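Local coordinates for protein viral CASP8 and FADD-like apoptosis regulator (Molluscum contagiosum virus subtype 1, PDB 2BBR) that inhibits death-receptor-induced apoptosis, interacts with FADD and interferes with caspase-8 recruitment at the death-inducing signaling complex, and suppresses host NF-kappa-B activation, at residues Y96-M100 with V140-E144; S152-A158 with L173-E177. All blocks are in the same frame, centred on the assembly; numbering follows the deposited sequence.

How the contacts relate
Both contacts belong to the second death effector domain, and their centres lie about 10 Å apart. Contact 1 joins helices 95-104 and 136-145; contact 2 then follows in the chain, setting the start of helix 155-163 against helix 167-187. Side chains run from one to the other: Y96 CB packs on Y176 OH at 3.4 Å, and Y96 CE1 on V154 CG1 at 3.6 Å, so the tyrosine of contact 1 bears on residues of both segments of contact 2. A second junction is L143 CD1 on L157 CG at 3.7 Å. The azide sits beside K98 of contact 1, on helix 95-104, and is probably a guest from the crystallisation liquor.

Contact 1: Y96-M100 with V140-E144; sequences YRKLM and VLALE. With AZI (azide ion), chain B.
Y96 holds its ring anti to the backbone N (chi1 169°), sending the hydroxyl toward E144, while R97 bends at chi2 (-86°) and brings its guanidinium to the same carboxylate. Y96 OH donates to E144 OE2 at 2.7 Å, meeting it from above the carboxylate plane. R97 NH2 reaches E144 OE1 at 3.0 Å on the syn side with a fairly straight bond (160°), and the carboxylate oxygen lies close to the guanidinium plane. The second arm of the salt bridge, R97 NH1 to E144 OE2, is short at 2.6 Å but poorly directed and weak as a hydrogen bond. Y96 CE2 lies over the centre of one guanidinium face, and L141 CD2 is 3.7 Å from R97 NH1. V140 takes the apolar part of the contact: its CG1 touches Y96 OH at 3.3 Å and its CG2 meets M100 SD at 4.1 Å, the M100 and V140 side chains lying roughly perpendicular. R97 also pairs with D34 and makes a cation-pi contact with F30, tying the first domain to this one. K98 NZ makes a salt bridge with E62 and a weak hydrogen bond with the azide, which R95 also binds. The arrangement is a largely buried salt bridge, with E144 at the partly exposed side, within a death effector domain's helical bundle, extended to the neighbouring domain of this tandem protein.

Contact 2: S152-A158 with L173-E177; sequences SSVSVLA and LVEYE
A loop at 152-154 turns into the helix that starts at S155, with V154 at its N-cap position, and runs past segment 173-177 of helix 167-187 so that the CA atoms of A158 and L173 come within 5.7 Å. E177 stretches along V154, where a chi1 near 180° swings the carboxylate out to the loop, and its OE1 accepts a hydrogen bond from V154 N at 2.9 Å, the amide N approaching 48° off the carboxylate plane. Water joins the same pair of segments twice: one molecule donates to both S152 O and E177 O, and another donates to E177 OE2 at 2.6 Å while also bonded to S153 OG and S155 OG. The rest of the contact is apolar. V154 CG2 rests 4.0 Å from L173 CB and comes to Y176 CD2 at the ring edge; the Y176 hydroxyl is bonded to P151 O. L173 CD2 packs against L157 CB at 3.6 Å, and A158 CB touches both L173 CB and V174 CG2. With its carboxylate gripped by an amide and a water at the start of helix 155-163, E177 is probably stabilised as the anion by the helix dipole, while the apolar contacts of V154, L157 and A158 pack the N-cap and first turn of that helix against helix 167-187.

Contact 1: Y96-M100 with V140-E144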
# COMPACT_ATOMS: atom_id res chain seq x y z
N TYR A 96 1.38 4.09 6.16
CA TYR A 96 0.40 4.76 5.30
C TYR A 96 0.05 3.90 4.08
O TYR A 96 -1.13 3.62 3.83
CB TYR A 96 0.94 6.11 4.82
CG TYR A 96 0.12 6.75 3.72
CD1 TYR A 96 -1.20 7.14 3.94
CD2 TYR A 96 0.66 6.95 2.45
CE1 TYR A 96 -1.97 7.70 2.93
CE2 TYR A 96 -0.10 7.51 1.43
CZ TYR A 96 -1.41 7.88 1.67
OH TYR A 96 -2.17 8.44 0.67
N ARG A 97 1.05 3.48 3.33
CA ARG A 97 0.80 2.69 2.13
C ARG A 97 0.22 1.31 2.44
O ARG A 97 -0.70 0.85 1.76
CB ARG A 97 2.10 2.52 1.32
CG ARG A 97 2.75 3.82 0.85
CD ARG A 97 2.18 4.30 -0.47
NE ARG A 97 2.68 5.62 -0.81
CZ ARG A 97 1.97 6.52 -1.47
NH1 ARG A 97 0.74 6.22 -1.87
NH2 ARG A 97 2.47 7.73 -1.70
N LYS A 98 0.76 0.65 3.45
CA LYS A 98 0.26 -0.67 3.81
C LYS A 98 -1.20 -0.60 4.28
O LYS A 98 -2.02 -1.44 3.91
CB LYS A 98 1.15 -1.30 4.88
CG LYS A 98 2.53 -1.68 4.36
CD LYS A 98 3.40 -2.30 5.44
CE LYS A 98 3.92 -1.26 6.42
NZ LYS A 98 4.59 -1.91 7.59
N LEU A 99 -1.52 0.42 5.07
CA LEU A 99 -2.88 0.59 5.56
C LEU A 99 -3.85 0.82 4.41
O LEU A 99 -4.94 0.25 4.40
CB LEU A 99 -2.96 1.77 6.53
CG LEU A 99 -4.35 2.14 7.05
CD1 LEU A 99 -5.01 0.94 7.72
CD2 LEU A 99 -4.23 3.28 8.04
N MET A 100 -3.47 1.66 3.46
CA MET A 100 -4.35 1.93 2.33
C MET A 100 -4.65 0.65 1.54
O MET A 100 -5.78 0.43 1.10
CB MET A 100 -3.75 3.00 1.42
CG MET A 100 -3.70 4.39 2.05
SD MET A 100 -5.30 5.01 2.63
CE MET A 100 -5.05 4.91 4.39
N VAL A 140 -6.84 6.41 -4.04
CA VAL A 140 -5.93 7.06 -3.10
C VAL A 140 -4.90 7.91 -3.84
O VAL A 140 -4.67 9.06 -3.48
CB VAL A 140 -5.22 6.02 -2.20
CG1 VAL A 140 -4.18 6.71 -1.31
CG2 VAL A 140 -6.24 5.29 -1.34
N LEU A 141 -4.29 7.36 -4.88
CA LEU A 141 -3.30 8.12 -5.62
C LEU A 141 -3.93 9.35 -6.27
O LEU A 141 -3.31 10.42 -6.30
CB LEU A 141 -2.63 7.25 -6.69
CG LEU A 141 -1.71 6.15 -6.14
CD1 LEU A 141 -1.13 5.35 -7.30
CD2 LEU A 141 -0.58 6.75 -5.31
N ALA A 142 -5.14 9.22 -6.78
CA ALA A 142 -5.82 10.35 -7.39
C ALA A 142 -6.03 11.47 -6.37
O ALA A 142 -5.83 12.65 -6.67
CB ALA A 142 -7.16 9.92 -7.98
N LEU A 143 -6.43 11.10 -5.16
CA LEU A 143 -6.63 12.08 -4.09
C LEU A 143 -5.29 12.71 -3.70
O LEU A 143 -5.22 13.91 -3.46
CB LEU A 143 -7.27 11.42 -2.87
CG LEU A 143 -8.73 10.97 -3.03
CD1 LEU A 143 -9.11 10.03 -1.90
CD2 LEU A 143 -9.65 12.18 -3.06
N GLU A 144 -4.24 11.89 -3.65
CA GLU A 144 -2.91 12.39 -3.31
C GLU A 144 -2.43 13.39 -4.36
O GLU A 144 -1.85 14.42 -4.03
CB GLU A 144 -1.89 11.25 -3.30
CG GLU A 144 -1.80 10.42 -2.05
CD GLU A 144 -0.68 9.39 -2.15
OE1 GLU A 144 0.41 9.75 -2.65
OE2 GLU A 144 -0.90 8.24 -1.73
N1 AZI B . 2.36 -3.65 9.11
N2 AZI B . 1.68 -2.84 8.60
N3 AZI B . 0.96 -2.04 8.15

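Contact 2: S152-A158 with L173-E177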
# COMPACT_ATOMS: atom_id res chain seq x y z
N SER A 152 0.60 12.20 5.82
CA SER A 152 0.36 12.88 7.09
C SER A 152 -1.09 13.29 7.31
O SER A 152 -1.50 13.59 8.43
CB SER A 152 1.24 14.13 7.18
OG SER A 152 2.61 13.80 7.07
N SER A 153 -1.88 13.29 6.24
CA SER A 153 -3.28 13.70 6.33
C SER A 153 -4.20 12.80 5.52
O SER A 153 -4.13 12.79 4.29
CB SER A 153 -3.42 15.14 5.84
OG SER A 153 -4.78 15.52 5.77
N VAL A 154 -5.05 12.06 6.20
CA VAL A 154 -5.99 11.17 5.53
C VAL A 154 -7.42 11.43 5.98
O VAL A 154 -8.32 10.65 5.68
CB VAL A 154 -5.63 9.67 5.77
CG1 VAL A 154 -4.26 9.37 5.19
CG2 VAL A 154 -5.66 9.35 7.26
N SER A 155 -7.65 12.54 6.68
CA SER A 155 -8.98 12.86 7.17
C SER A 155 -10.05 12.94 6.09
O SER A 155 -11.21 12.61 6.34
CB SER A 155 -8.97 14.16 7.99
OG SER A 155 -8.62 15.27 7.19
N VAL A 156 -9.68 13.37 4.88
CA VAL A 156 -10.66 13.45 3.81
C VAL A 156 -11.18 12.04 3.51
O VAL A 156 -12.38 11.83 3.33
CB VAL A 156 -10.06 14.07 2.53
CG1 VAL A 156 -11.02 13.90 1.36
CG2 VAL A 156 -9.78 15.55 2.76
N LEU A 157 -10.26 11.08 3.45
CA LEU A 157 -10.64 9.70 3.20
C LEU A 157 -11.42 9.13 4.38
O LEU A 157 -12.37 8.37 4.19
CB LEU A 157 -9.41 8.84 2.93
CG LEU A 157 -9.08 8.58 1.46
CD1 LEU A 157 -7.75 7.86 1.35
CD2 LEU A 157 -10.20 7.75 0.84
N ALA A 158 -11.01 9.49 5.59
CA ALA A 158 -11.73 9.02 6.78
C ALA A 158 -13.16 9.53 6.72
O ALA A 158 -14.11 8.81 7.03
CB ALA A 158 -11.04 9.52 8.04
N LEU A 173 -8.26 4.88 9.93
CA LEU A 173 -7.58 6.04 9.36
C LEU A 173 -7.39 7.17 10.36
O LEU A 173 -6.35 7.83 10.35
CB LEU A 173 -8.32 6.54 8.12
CG LEU A 173 -7.87 5.93 6.79
CD1 LEU A 173 -8.18 4.44 6.76
CD2 LEU A 173 -8.58 6.65 5.65
N VAL A 174 -8.40 7.42 11.20
CA VAL A 174 -8.28 8.48 12.20
C VAL A 174 -7.16 8.12 13.17
O VAL A 174 -6.32 8.96 13.52
CB VAL A 174 -9.60 8.66 12.99
CG1 VAL A 174 -9.37 9.57 14.19
CG2 VAL A 174 -10.66 9.27 12.08
N GLU A 175 -7.14 6.86 13.60
CA GLU A 175 -6.11 6.41 14.52
C GLU A 175 -4.73 6.50 13.89
O GLU A 175 -3.76 6.87 14.56
CB GLU A 175 -6.41 4.99 14.99
CG GLU A 175 -7.57 4.94 15.97
CD GLU A 175 -7.91 3.53 16.43
OE1 GLU A 175 -8.74 3.40 17.35
OE2 GLU A 175 -7.37 2.57 15.85
N TYR A 176 -4.63 6.16 12.61
CA TYR A 176 -3.36 6.25 11.91
C TYR A 176 -2.87 7.69 11.88
O TYR A 176 -1.71 7.97 12.17
CB TYR A 176 -3.47 5.75 10.47
CG TYR A 176 -2.30 6.21 9.63
CD1 TYR A 176 -1.03 5.67 9.81
CD2 TYR A 176 -2.42 7.31 8.77
CE1 TYR A 176 0.08 6.20 9.17
CE2 TYR A 176 -1.31 7.85 8.12
CZ TYR A 176 -0.06 7.29 8.34
OH TYR A 176 1.06 7.84 7.77
N GLU A 177 -3.76 8.62 11.52
CA GLU A 177 -3.35 10.01 11.45
C GLU A 177 -2.87 10.52 12.79
O GLU A 177 -1.88 11.25 12.87
CB GLU A 177 -4.48 10.90 10.92
CG GLU A 177 -4.00 12.32 10.64
CD GLU A 177 -4.97 13.16 9.84
OE1 GLU A 177 -5.64 12.61 8.94
OE2 GLU A 177 -5.04 14.38 10.10
O HOH W 1 -0.49 12.95 10.89
O HOH W 2 -5.95 15.89 8.14